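Side-chain contacts in cysteine protease (Xylella fastidiosa, PDB 3OIS), which probably cleaves peptide bonds as a papain-family (C1) cysteine protease and binds the nucleotide uridine-5'-diphosphate: residues I107-R112 with S165-D170; Q68-G73 with L83-Q88; N212-N217 with R223-T228. All blocks are in the same frame, centred on the assembly; numbering follows the deposited sequence.

From the N terminus, contact 2 comes first: the loop after strand 60-62 lays its tyrosine on helix 78-93, the helix it leads into, so a short loop is closed over nine intervening residues. Contact 1 then joins helix 104-114, the next helix, to the loop ahead of helix 170-176, across 52 residues. Contact 3 is the most local, folding residues 223-228 back on helix 212-215. The three follow in series; none nests or crosses. Contacts 1 and 2 touch by packing alone, I107 CD1 lying 4.2 Å from A84 N, whereas contact 3 lies across the chain's centre from contact 1, their centres about 33 Å apart.

Contact 1: I107-R112 with S165-D170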
ATOM      1  N   ILE A 107      10.844  -5.528  -1.826  1.00 14.38           N
ATOM      2  CA  ILE A 107       9.680  -5.432  -2.691  1.00 14.05           C
ATOM      3  C   ILE A 107       9.906  -4.342  -3.733  1.00 14.03           C
ATOM      4  O   ILE A 107       9.672  -4.601  -4.900  1.00 13.10           O
ATOM      5  CB  ILE A 107       8.372  -5.246  -1.931  1.00 15.05           C
ATOM      6  CG1 ILE A 107       8.085  -6.467  -0.999  1.00 15.09           C
ATOM      7  CG2 ILE A 107       7.111  -5.001  -2.850  1.00 15.32           C
ATOM      8  CD1 ILE A 107       7.087  -6.085   0.014  1.00 11.66           C
ATOM      9  N   TYR A 108      10.299  -3.162  -3.292  1.00 14.20           N
ATOM     10  CA  TYR A 108      10.388  -1.971  -4.180  1.00 13.14           C
ATOM     11  C   TYR A 108      11.450  -2.193  -5.270  1.00 12.30           C
ATOM     12  O   TYR A 108      11.269  -1.774  -6.397  1.00 12.21           O
ATOM     13  CB  TYR A 108      10.627  -0.686  -3.354  1.00 13.53           C
ATOM     14  CG  TYR A 108      10.521   0.625  -4.153  1.00 12.63           C
ATOM     15  CD1 TYR A 108       9.472   0.799  -5.115  1.00 11.46           C
ATOM     16  CD2 TYR A 108      11.387   1.693  -3.866  1.00 13.24           C
ATOM     17  CE1 TYR A 108       9.356   2.040  -5.803  1.00 11.51           C
ATOM     18  CE2 TYR A 108      11.334   2.908  -4.588  1.00 11.97           C
ATOM     19  CZ  TYR A 108      10.307   3.041  -5.569  1.00 13.39           C
ATOM     20  OH  TYR A 108      10.240   4.246  -6.193  1.00 12.87           O
ATOM     21  N   TYR A 109      12.570  -2.840  -4.937  1.00 13.47           N
ATOM     22  CA  TYR A 109      13.632  -3.063  -5.938  1.00 12.97           C
ATOM     23  C   TYR A 109      13.076  -3.998  -7.025  1.00 13.38           C
ATOM     24  O   TYR A 109      13.124  -3.695  -8.252  1.00 13.34           O
ATOM     25  CB  TYR A 109      14.897  -3.655  -5.245  1.00 12.71           C
ATOM     26  CG  TYR A 109      15.985  -3.922  -6.240  1.00 14.79           C
ATOM     27  CD1 TYR A 109      16.951  -2.988  -6.431  1.00 16.40           C
ATOM     28  CD2 TYR A 109      16.013  -5.084  -6.996  1.00 15.69           C
ATOM     29  CE1 TYR A 109      17.937  -3.178  -7.404  1.00 16.65           C
ATOM     30  CE2 TYR A 109      17.068  -5.295  -7.953  1.00 14.31           C
ATOM     31  CZ  TYR A 109      17.952  -4.366  -8.127  1.00 19.17           C
ATOM     32  OH  TYR A 109      18.920  -4.631  -9.023  1.00 19.99           O
ATOM     33  N   ASN A 110      12.436  -5.101  -6.613  1.00 12.98           N
ATOM     34  CA  ASN A 110      11.928  -5.998  -7.565  1.00 13.13           C
ATOM     35  C   ASN A 110      10.745  -5.475  -8.361  1.00 14.07           C
ATOM     36  O   ASN A 110      10.605  -5.818  -9.534  1.00 14.11           O
ATOM     37  CB  ASN A 110      11.690  -7.364  -6.889  1.00 12.96           C
ATOM     38  CG  ASN A 110      13.039  -8.033  -6.549  1.00 15.87           C
ATOM     39  OD1 ASN A 110      13.810  -8.353  -7.425  1.00 16.79           O
ATOM     40  ND2 ASN A 110      13.321  -8.183  -5.272  1.00 15.90           N
ATOM     41  N   GLU A 111       9.898  -4.627  -7.769  1.00 14.47           N
ATOM     42  CA  GLU A 111       8.835  -4.012  -8.575  1.00 12.33           C
ATOM     43  C   GLU A 111       9.449  -3.235  -9.746  1.00 11.76           C
ATOM     44  O   GLU A 111       8.938  -3.300 -10.820  1.00 13.01           O
ATOM     45  CB  GLU A 111       8.024  -2.986  -7.758  1.00 12.46           C
ATOM     46  CG  GLU A 111       7.144  -3.612  -6.725  1.00 13.93           C
ATOM     47  CD  GLU A 111       6.541  -2.597  -5.752  1.00 12.50           C
ATOM     48  OE1 GLU A 111       7.259  -1.738  -5.240  1.00 14.70           O
ATOM     49  OE2 GLU A 111       5.283  -2.667  -5.595  1.00 13.40           O
ATOM     50  N   ARG A 112      10.560  -2.554  -9.534  1.00 13.42           N
ATOM     51  CA  ARG A 112      11.139  -1.655 -10.571  1.00 14.20           C
ATOM     52  C   ARG A 112      11.958  -2.482 -11.618  1.00 16.23           C
ATOM     53  O   ARG A 112      12.391  -1.941 -12.577  1.00 17.35           O
ATOM     54  CB  ARG A 112      11.977  -0.589  -9.915  1.00 13.46           C
ATOM     55  CG  ARG A 112      10.898   0.441  -9.282  1.00 15.17           C
ATOM     56  CD  ARG A 112      11.617   1.587  -8.578  1.00 13.22           C
ATOM     57  NE  ARG A 112      12.227   0.933  -7.463  1.00 21.68           N
ATOM     58  CZ  ARG A 112      13.436   1.165  -7.064  1.00 18.31           C
ATOM     59  NH1 ARG A 112      14.155   2.136  -7.660  1.00 20.76           N
ATOM     60  NH2 ARG A 112      13.875   0.463  -6.035  1.00 18.78           N
ATOM     61  N   SER A 165      18.429   1.669  -4.524  1.00 14.40           N
ATOM     62  CA  SER A 165      18.908   1.180  -5.866  1.00 15.96           C
ATOM     63  C   SER A 165      19.848  -0.022  -5.778  1.00 18.61           C
ATOM     64  O   SER A 165      20.269  -0.589  -6.801  1.00 19.17           O
ATOM     65  CB  SER A 165      19.580   2.345  -6.610  1.00 17.20           C
ATOM     66  OG  SER A 165      20.738   2.728  -5.858  1.00 21.79           O
ATOM     67  N   LYS A 166      20.159  -0.457  -4.553  1.00 17.47           N
ATOM     68  CA  LYS A 166      21.005  -1.651  -4.368  1.00 19.96           C
ATOM     69  C   LYS A 166      20.287  -3.000  -4.585  1.00 18.95           C
ATOM     70  O   LYS A 166      19.155  -3.235  -4.089  1.00 18.60           O
ATOM     71  CB  LYS A 166      21.541  -1.594  -2.930  1.00 20.29           C
ATOM     72  CG  LYS A 166      22.644  -0.606  -2.662  1.00 27.00           C
ATOM     73  CD  LYS A 166      23.428  -1.116  -1.433  1.00 33.31           C
ATOM     74  CE  LYS A 166      23.506  -2.658  -1.515  1.00 31.75           C
ATOM     75  NZ  LYS A 166      24.747  -3.223  -0.839  1.00 38.44           N
ATOM     76  N   LYS A 167      20.920  -3.914  -5.323  1.00 18.25           N
ATOM     77  CA  LYS A 167      20.344  -5.208  -5.594  1.00 18.58           C
ATOM     78  C   LYS A 167      20.438  -6.070  -4.292  1.00 19.87           C
ATOM     79  O   LYS A 167      21.527  -6.206  -3.751  1.00 17.99           O
ATOM     80  CB  LYS A 167      21.124  -5.936  -6.733  1.00 20.17           C
ATOM     81  CG  LYS A 167      20.529  -7.301  -7.017  1.00 22.26           C
ATOM     82  CD  LYS A 167      21.249  -8.046  -8.111  1.00 29.18           C
ATOM     83  CE  LYS A 167      20.543  -9.378  -8.328  1.00 32.85           C
ATOM     84  NZ  LYS A 167      20.900  -9.893  -9.663  1.00 37.58           N
ATOM     85  N   PRO A 168      19.333  -6.621  -3.817  1.00 17.32           N
ATOM     86  CA  PRO A 168      19.417  -7.505  -2.640  1.00 18.15           C
ATOM     87  C   PRO A 168      20.313  -8.747  -2.931  1.00 19.30           C
ATOM     88  O   PRO A 168      20.403  -9.302  -4.056  1.00 18.44           O
ATOM     89  CB  PRO A 168      17.989  -7.958  -2.404  1.00 19.63           C
ATOM     90  CG  PRO A 168      17.090  -6.787  -3.062  1.00 17.51           C
ATOM     91  CD  PRO A 168      17.915  -6.383  -4.244  1.00 18.25           C
ATOM     92  N   SER A 169      20.959  -9.159  -1.863  1.00 21.07           N
ATOM     93  CA  SER A 169      21.909 -10.245  -1.942  1.00 20.66           C
ATOM     94  C   SER A 169      21.258 -11.542  -2.349  1.00 20.38           C
ATOM     95  O   SER A 169      20.038 -11.786  -2.229  1.00 19.61           O
ATOM     96  CB  SER A 169      22.531 -10.401  -0.547  1.00 20.11           C
ATOM     97  OG  SER A 169      21.676 -11.216   0.242  1.00 21.52           O
ATOM     98  N   ASP A 170      22.094 -12.449  -2.859  1.00 21.14           N
ATOM     99  CA  ASP A 170      21.585 -13.755  -3.218  1.00 20.97           C
ATOM    100  C   ASP A 170      20.888 -14.427  -2.045  1.00 21.16           C
ATOM    101  O   ASP A 170      19.860 -15.112  -2.259  1.00 21.01           O
ATOM    102  CB  ASP A 170      22.743 -14.649  -3.672  1.00 23.51           C
ATOM    103  CG  ASP A 170      23.117 -14.393  -5.098  1.00 28.48           C
ATOM    104  OD1 ASP A 170      22.448 -13.534  -5.752  1.00 25.16           O
ATOM    105  OD2 ASP A 170      24.083 -15.053  -5.542  1.00 34.86           O
TER
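Y109 carries this contact from helix 104-114, and it meets the loop 165-170 at four successive residues. Just before it in sequence, Y108 serves R112 twice: R112 NE lies 3.3 Å above the plane of the Y108 ring, over its centre, and also donates to Y108 O at 3.1 Å, coming from above the carbonyl plane. In Y109 itself a chi1 of 179° sets CG opposite the backbone N, and the ring thereby projects from the helix onto the loop. K167 CA lies over one face, 3.9 Å from the ring centroid and 25° off the normal. P168 CD shares that face, 3.8 Å from the centroid of the Y109 ring and 21° off its normal. Both are CH-pi contacts, displaced from the ring centre toward the rim. The S165 carbonyl approaches at the edge, its O 3.5 Å from Y109 CE1, and K166 O comes in obliquely, 3.2 Å from Y109 CD1. The hydroxyl rests against the base of the K167 chain, Y109 OH being 3.4 Å from K167 CB; the extended lysine chain carries its ammonium clear of the ring. The ring is thus held by CH-pi and van der Waals contact on one face and at an edge; no hydrogen bond joins the segments. Further along the helix, N110 OD1 bonds to Y173 OH, and R112 NH2 reaches A164 O, just before S165. In the mainly helical half of this papain-like fold, helix 104-114 thus meets the loop and helix 170-176, whose Y173 touches both Y109 and P168, while helix 126-135 packs against I107 and N110.

Contact 2: Q68-G73 with L83-Q88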
ATOM      1  N   GLN A  68       3.205  -1.203  14.762  1.00 16.99           N
ATOM      2  CA  GLN A  68       2.991   0.210  14.507  1.00 18.60           C
ATOM      3  C   GLN A  68       3.168   0.489  13.013  1.00 15.56           C
ATOM      4  O   GLN A  68       3.752  -0.328  12.267  1.00 13.84           O
ATOM      5  CB  GLN A  68       3.942   1.103  15.289  1.00 19.65           C
ATOM      6  CG  GLN A  68       5.373   0.920  15.011  1.00 27.87           C
ATOM      7  CD  GLN A  68       6.254   1.580  16.108  1.00 38.83           C
ATOM      8  OE1 GLN A  68       6.336   2.821  16.218  1.00 38.34           O
ATOM      9  NE2 GLN A  68       6.922   0.729  16.913  1.00 40.35           N
ATOM     10  N   VAL A  69       2.686   1.654  12.626  1.00 13.37           N
ATOM     11  CA  VAL A  69       2.929   2.108  11.230  1.00 12.94           C
ATOM     12  C   VAL A  69       4.409   2.161  10.904  1.00 13.79           C
ATOM     13  O   VAL A  69       5.269   2.385  11.804  1.00 13.77           O
ATOM     14  CB  VAL A  69       2.231   3.452  10.905  1.00 14.63           C
ATOM     15  CG1 VAL A  69       0.711   3.362  11.027  1.00 15.01           C
ATOM     16  CG2 VAL A  69       2.837   4.555  11.786  1.00 15.14           C
ATOM     17  N   TYR A  70       4.706   1.976   9.627  1.00 13.50           N
ATOM     18  CA  TYR A  70       6.057   2.283   9.173  1.00 12.68           C
ATOM     19  C   TYR A  70       6.168   3.699   8.707  1.00 13.11           C
ATOM     20  O   TYR A  70       5.178   4.395   8.621  1.00 11.31           O
ATOM     21  CB  TYR A  70       6.415   1.410   7.939  1.00 11.84           C
ATOM     22  CG  TYR A  70       5.929  -0.058   7.917  1.00 10.67           C
ATOM     23  CD1 TYR A  70       6.124  -0.937   9.030  1.00 13.16           C
ATOM     24  CD2 TYR A  70       5.188  -0.542   6.841  1.00 12.65           C
ATOM     25  CE1 TYR A  70       5.724  -2.243   8.991  1.00 15.24           C
ATOM     26  CE2 TYR A  70       4.746  -1.880   6.808  1.00 11.57           C
ATOM     27  CZ  TYR A  70       5.035  -2.741   7.878  1.00 14.06           C
ATOM     28  OH  TYR A  70       4.623  -4.068   7.867  1.00 13.71           O
ATOM     29  N   ASP A  71       7.403   4.114   8.383  1.00 13.78           N
ATOM     30  CA  ASP A  71       7.568   5.439   7.811  1.00 15.45           C
ATOM     31  C   ASP A  71       8.335   5.242   6.505  1.00 14.47           C
ATOM     32  O   ASP A  71       9.533   4.869   6.533  1.00 14.61           O
ATOM     33  CB  ASP A  71       8.365   6.338   8.768  1.00 16.00           C
ATOM     34  CG  ASP A  71       8.457   7.766   8.301  1.00 18.74           C
ATOM     35  OD1 ASP A  71       8.196   8.078   7.103  1.00 16.81           O
ATOM     36  OD2 ASP A  71       8.849   8.644   9.147  1.00 21.74           O
ATOM     37  N   GLN A  72       7.691   5.467   5.340  1.00 14.50           N
ATOM     38  CA  GLN A  72       8.422   5.194   4.097  1.00 15.22           C
ATOM     39  C   GLN A  72       9.420   6.258   3.776  1.00 13.61           C
ATOM     40  O   GLN A  72      10.247   6.066   2.900  1.00 13.50           O
ATOM     41  CB  GLN A  72       7.425   5.078   2.962  1.00 14.62           C
ATOM     42  CG  GLN A  72       6.806   6.399   2.546  1.00 12.90           C
ATOM     43  CD  GLN A  72       5.888   6.147   1.348  1.00 14.65           C
ATOM     44  OE1 GLN A  72       6.238   6.425   0.132  1.00 17.97           O
ATOM     45  NE2 GLN A  72       4.706   5.737   1.642  1.00  9.01           N
ATOM     46  N   GLY A  73       9.390   7.373   4.519  1.00 12.42           N
ATOM     47  CA  GLY A  73      10.326   8.490   4.251  1.00 13.61           C
ATOM     48  C   GLY A  73      10.265   9.044   2.823  1.00 11.36           C
ATOM     49  O   GLY A  73       9.158   9.260   2.246  1.00 14.29           O
ATOM     50  N   LEU A  83       1.959  -3.270   0.988  1.00 13.49           N
ATOM     51  CA  LEU A  83       2.016  -4.693   0.827  1.00 13.99           C
ATOM     52  C   LEU A  83       2.827  -5.387   1.931  1.00 14.20           C
ATOM     53  O   LEU A  83       2.458  -6.523   2.345  1.00 14.29           O
ATOM     54  CB  LEU A  83       2.612  -5.040  -0.544  1.00 15.02           C
ATOM     55  CG  LEU A  83       1.595  -4.805  -1.681  1.00 13.39           C
ATOM     56  CD1 LEU A  83       2.365  -4.895  -3.124  1.00 13.97           C
ATOM     57  CD2 LEU A  83       0.376  -5.814  -1.648  1.00 12.50           C
ATOM     58  N   ALA A  84       3.901  -4.753   2.424  1.00 14.41           N
ATOM     59  CA  ALA A  84       4.669  -5.279   3.600  1.00 14.56           C
ATOM     60  C   ALA A  84       3.714  -5.490   4.752  1.00 14.58           C
ATOM     61  O   ALA A  84       3.778  -6.561   5.415  1.00 16.41           O
ATOM     62  CB  ALA A  84       5.768  -4.325   4.016  1.00 15.64           C
ATOM     63  N   ALA A  85       2.827  -4.520   4.969  1.00 13.94           N
ATOM     64  CA  ALA A  85       1.858  -4.601   6.089  1.00 13.69           C
ATOM     65  C   ALA A  85       0.814  -5.714   5.842  1.00 14.79           C
ATOM     66  O   ALA A  85       0.395  -6.429   6.785  1.00 13.84           O
ATOM     67  CB  ALA A  85       1.199  -3.189   6.385  1.00 12.96           C
ATOM     68  N   ALA A  86       0.311  -5.884   4.605  1.00 14.50           N
ATOM     69  CA  ALA A  86      -0.631  -6.953   4.324  1.00 14.67           C
ATOM     70  C   ALA A  86       0.025  -8.286   4.677  1.00 16.43           C
ATOM     71  O   ALA A  86      -0.659  -9.142   5.279  1.00 16.27           O
ATOM     72  CB  ALA A  86      -1.036  -6.920   2.819  1.00 16.50           C
ATOM     73  N   ILE A  87       1.311  -8.477   4.284  1.00 14.38           N
ATOM     74  CA  ILE A  87       2.105  -9.704   4.584  1.00 15.85           C
ATOM     75  C   ILE A  87       2.271  -9.854   6.107  1.00 13.78           C
ATOM     76  O   ILE A  87       2.039 -10.947   6.625  1.00 14.98           O
ATOM     77  CB  ILE A  87       3.489  -9.645   3.979  1.00 14.35           C
ATOM     78  CG1 ILE A  87       3.362  -9.826   2.469  1.00 14.67           C
ATOM     79  CG2 ILE A  87       4.329 -10.825   4.514  1.00 15.74           C
ATOM     80  CD1 ILE A  87       2.871 -11.257   2.022  1.00 19.25           C
ATOM     81  N   GLN A  88       2.627  -8.773   6.808  1.00 13.54           N
ATOM     82  CA  GLN A  88       2.833  -8.837   8.263  1.00 15.28           C
ATOM     83  C   GLN A  88       1.541  -9.173   8.954  1.00 17.05           C
ATOM     84  O   GLN A  88       1.559 -10.043   9.864  1.00 19.06           O
ATOM     85  CB  GLN A  88       3.438  -7.537   8.795  1.00 14.50           C
ATOM     86  CG  GLN A  88       3.840  -7.661  10.234  1.00 14.47           C
ATOM     87  CD  GLN A  88       4.811  -6.592  10.655  1.00 20.11           C
ATOM     88  OE1 GLN A  88       5.329  -5.810   9.824  1.00 16.81           O
ATOM     89  NE2 GLN A  88       5.041  -6.497  11.999  1.00 15.32           N
TER
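The backbone of 68-73 has no regular secondary structure and holds itself off helix 78-93, so that Y70 alone bridges the gap to A84, A85 and Q88, three positions within one turn or so of that helix. The helix corresponds to the long central helix of the papain fold, and the loop that precedes it is here folded onto it. The polar part is a single bond: Y70 OH donates to Q88 OE1 at 2.7 Å, with a C=O...donor angle of 140° and the donor tilted 31° from the amide's carbonyl plane. Ring and amide planes are 29° apart, and OE1 lies at the ring edge. The Q88 chain leaves the helix with CG opposite its own backbone N and stays extended, bringing OE1 to the phenol oxygen. The alanine methyls supply the apolar part, since Y70 CE2 is 3.8 Å from A84 CB and equally 3.8 Å from A85 CB. A85 N also lies near the ring edge, but its angle to the hydroxyl is too poor for a bond. Within the loop, D71 OD1 accepts from G73 N at 2.9 Å, an Asx turn just past the tyrosine. R254 forms a cation-pi contact with Y70. All four touching residues are buried; one short bond, tilted out of the carbonyl plane, therefore satisfies Y70 OH in the interior, while E99 OE2 accepts from Q88 NE2 and should fix the orientation of the amide.

Contact 3: N212-N217 with R223-T228; sequences NSWVGN and RIPLPT
The indole of W214 is covered on both faces: I224 CG1 lies over one, 3.5 Å above the plane and offset toward the rim, and V215 CG1 of the same helix lies 3.7 Å above the opposite one. At the edge, W214 NE1 makes a weak hydrogen bond to P221 O; F267 stacks edge-to-face with the indole, and W257 meets it with planes about 30° apart. The isoleucine contact is a CH-pi interaction with the five-membered ring, CG1 standing 3.6 Å from its centroid and only 14° off the normal. From there the two branches diverge. I224 CD1 runs on across the six-membered ring, 3.8 Å from W214 CZ2, while I224 CG2 meets the base of the indole, 3.8 Å from W214 CG. The contact is on the beta-rich half, as in the papain family: helix 212-215 directly follows strand 204-211 of the antiparallel sheet, and residues 223-228, in the connection from helix 212-215 to strand 233-245, pack back on the helix. P225 packs on the helix backbone, its CG 3.3 Å from S213 O and its CD beside W214 CB. S213 OG is held chiefly by D231 OD2, and a water also donates to it, giving its other hydrogen to P225 O at 2.7 Å. P227 sits beyond, near S213 OG, where Y273 of helix 271-274 packs against it.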
ATOM      1  N   ASN A 212      -4.306  18.542  -2.363  1.00 13.18           N
ATOM      2  CA  ASN A 212      -3.723  19.481  -1.382  1.00 13.67           C
ATOM      3  C   ASN A 212      -4.725  19.752  -0.213  1.00 15.22           C
ATOM      4  O   ASN A 212      -4.327  20.256   0.846  1.00 15.17           O
ATOM      5  CB  ASN A 212      -3.405  20.805  -2.069  1.00 15.39           C
ATOM      6  CG  ASN A 212      -4.661  21.581  -2.393  1.00 18.12           C
ATOM      7  OD1 ASN A 212      -5.609  21.048  -2.955  1.00 17.93           O
ATOM      8  ND2 ASN A 212      -4.718  22.848  -1.960  1.00 29.00           N
ATOM      9  N   SER A 213      -5.994  19.397  -0.385  1.00 15.94           N
ATOM     10  CA  SER A 213      -6.961  19.643   0.729  1.00 16.84           C
ATOM     11  C   SER A 213      -6.681  18.731   1.943  1.00 16.74           C
ATOM     12  O   SER A 213      -7.152  18.982   3.098  1.00 18.40           O
ATOM     13  CB  SER A 213      -8.367  19.457   0.245  1.00 13.63           C
ATOM     14  OG  SER A 213      -8.575  18.301  -0.543  1.00 15.72           O
ATOM     15  N   TRP A 214      -5.974  17.622   1.697  1.00 15.29           N
ATOM     16  CA  TRP A 214      -5.506  16.766   2.826  1.00 15.17           C
ATOM     17  C   TRP A 214      -4.024  17.086   3.208  1.00 16.32           C
ATOM     18  O   TRP A 214      -3.708  17.307   4.390  1.00 13.89           O
ATOM     19  CB  TRP A 214      -5.669  15.271   2.414  1.00 15.19           C
ATOM     20  CG  TRP A 214      -5.275  14.294   3.494  1.00 16.29           C
ATOM     21  CD1 TRP A 214      -5.433  14.455   4.875  1.00 15.32           C
ATOM     22  CD2 TRP A 214      -4.623  13.054   3.296  1.00 12.51           C
ATOM     23  NE1 TRP A 214      -4.946  13.326   5.529  1.00 14.81           N
ATOM     24  CE2 TRP A 214      -4.465  12.434   4.580  1.00 14.92           C
ATOM     25  CE3 TRP A 214      -4.222  12.329   2.148  1.00 11.99           C
ATOM     26  CZ2 TRP A 214      -3.852  11.173   4.722  1.00 13.52           C
ATOM     27  CZ3 TRP A 214      -3.688  11.116   2.278  1.00 10.81           C
ATOM     28  CH2 TRP A 214      -3.454  10.510   3.551  1.00 13.19           C
ATOM     29  N   VAL A 215      -3.112  17.155   2.208  1.00 14.20           N
ATOM     30  CA  VAL A 215      -1.696  17.190   2.497  1.00 12.95           C
ATOM     31  C   VAL A 215      -1.090  18.557   2.459  1.00 14.39           C
ATOM     32  O   VAL A 215       0.081  18.697   2.761  1.00 15.80           O
ATOM     33  CB  VAL A 215      -0.847  16.277   1.523  1.00 12.70           C
ATOM     34  CG1 VAL A 215      -1.273  14.836   1.656  1.00 15.28           C
ATOM     35  CG2 VAL A 215      -0.993  16.711   0.062  1.00 12.78           C
ATOM     36  N   GLY A 216      -1.873  19.546   2.061  1.00 15.03           N
ATOM     37  CA  GLY A 216      -1.306  20.913   1.865  1.00 15.91           C
ATOM     38  C   GLY A 216      -0.843  21.516   3.204  1.00 16.86           C
ATOM     39  O   GLY A 216      -1.532  21.382   4.258  1.00 15.78           O
ATOM     40  N   ASN A 217       0.355  22.107   3.160  1.00 17.18           N
ATOM     41  CA  ASN A 217       1.076  22.616   4.332  1.00 17.59           C
ATOM     42  C   ASN A 217       1.341  21.549   5.413  1.00 17.40           C
ATOM     43  O   ASN A 217       1.551  21.893   6.557  1.00 18.39           O
ATOM     44  CB  ASN A 217       0.368  23.842   4.933  1.00 18.41           C
ATOM     45  CG  ASN A 217       0.125  24.905   3.913  1.00 22.07           C
ATOM     46  OD1 ASN A 217       1.010  25.138   3.098  1.00 21.75           O
ATOM     47  ND2 ASN A 217      -1.078  25.517   3.908  1.00 20.62           N
ATOM     48  N   ARG A 223      -9.340  13.021   9.456  1.00 16.18           N
ATOM     49  CA  ARG A 223     -10.300  12.770   8.418  1.00 14.71           C
ATOM     50  C   ARG A 223      -9.908  13.413   7.079  1.00 15.79           C
ATOM     51  O   ARG A 223      -9.729  14.595   6.983  1.00 16.40           O
ATOM     52  CB  ARG A 223     -11.737  13.268   8.841  1.00 14.96           C
ATOM     53  CG  ARG A 223     -12.241  12.572  10.114  1.00 17.09           C
ATOM     54  CD  ARG A 223     -13.694  12.933  10.390  1.00 24.98           C
ATOM     55  NE  ARG A 223     -13.990  12.314  11.683  1.00 32.42           N
ATOM     56  CZ  ARG A 223     -15.201  12.176  12.212  1.00 35.50           C
ATOM     57  NH1 ARG A 223     -15.316  11.622  13.417  1.00 38.94           N
ATOM     58  NH2 ARG A 223     -16.270  12.540  11.526  1.00 31.38           N
ATOM     59  N   ILE A 224      -9.780  12.587   6.056  1.00 15.55           N
ATOM     60  CA  ILE A 224      -9.420  13.087   4.731  1.00 16.00           C
ATOM     61  C   ILE A 224     -10.643  13.789   4.115  1.00 14.93           C
ATOM     62  O   ILE A 224     -11.689  13.189   3.992  1.00 16.92           O
ATOM     63  CB  ILE A 224      -8.924  11.955   3.857  1.00 13.94           C
ATOM     64  CG1 ILE A 224      -7.766  11.286   4.535  1.00 14.10           C
ATOM     65  CG2 ILE A 224      -8.437  12.508   2.515  1.00 18.02           C
ATOM     66  CD1 ILE A 224      -7.266  10.011   3.666  1.00 12.61           C
ATOM     67  N   PRO A 225     -10.494  15.079   3.725  1.00 15.52           N
ATOM     68  CA  PRO A 225     -11.651  15.801   3.123  1.00 17.00           C
ATOM     69  C   PRO A 225     -11.900  15.232   1.791  1.00 17.72           C
ATOM     70  O   PRO A 225     -10.937  14.876   1.079  1.00 18.44           O
ATOM     71  CB  PRO A 225     -11.101  17.230   2.935  1.00 17.04           C
ATOM     72  CG  PRO A 225      -9.963  17.335   3.874  1.00 18.63           C
ATOM     73  CD  PRO A 225      -9.390  15.994   4.102  1.00 14.97           C
ATOM     74  N   LEU A 226     -13.166  15.191   1.405  1.00 19.65           N
ATOM     75  CA  LEU A 226     -13.556  14.927   0.022  1.00 18.81           C
ATOM     76  C   LEU A 226     -13.060  16.028  -0.915  1.00 17.27           C
ATOM     77  O   LEU A 226     -13.252  17.242  -0.651  1.00 17.41           O
ATOM     78  CB  LEU A 226     -15.052  14.857  -0.034  1.00 18.88           C
ATOM     79  CG  LEU A 226     -15.601  14.158  -1.228  1.00 21.60           C
ATOM     80  CD1 LEU A 226     -15.127  12.688  -1.249  1.00 23.52           C
ATOM     81  CD2 LEU A 226     -17.175  14.198  -1.155  1.00 22.64           C
ATOM     82  N   PRO A 227     -12.343  15.644  -1.994  1.00 17.84           N
ATOM     83  CA  PRO A 227     -11.729  16.675  -2.830  1.00 18.41           C
ATOM     84  C   PRO A 227     -12.821  17.388  -3.614  1.00 18.83           C
ATOM     85  O   PRO A 227     -13.939  16.814  -3.865  1.00 19.05           O
ATOM     86  CB  PRO A 227     -10.838  15.865  -3.839  1.00 17.34           C
ATOM     87  CG  PRO A 227     -10.520  14.575  -3.090  1.00 18.54           C
ATOM     88  CD  PRO A 227     -11.863  14.295  -2.333  1.00 18.85           C
ATOM     89  N   THR A 228     -12.517  18.631  -3.955  1.00 19.26           N
ATOM     90  CA  THR A 228     -13.316  19.422  -4.885  1.00 20.65           C
ATOM     91  C   THR A 228     -12.460  19.863  -6.051  1.00 20.82           C
ATOM     92  O   THR A 228     -11.217  19.789  -6.021  1.00 19.57           O
ATOM     93  CB  THR A 228     -13.857  20.706  -4.226  1.00 21.89           C
ATOM     94  OG1 THR A 228     -12.739  21.561  -3.929  1.00 20.61           O
ATOM     95  CG2 THR A 228     -14.651  20.316  -2.911  1.00 20.14           C
TER
HETATM   96  O   HOH W   1      -8.421  15.596   0.332  1.00 15.44           O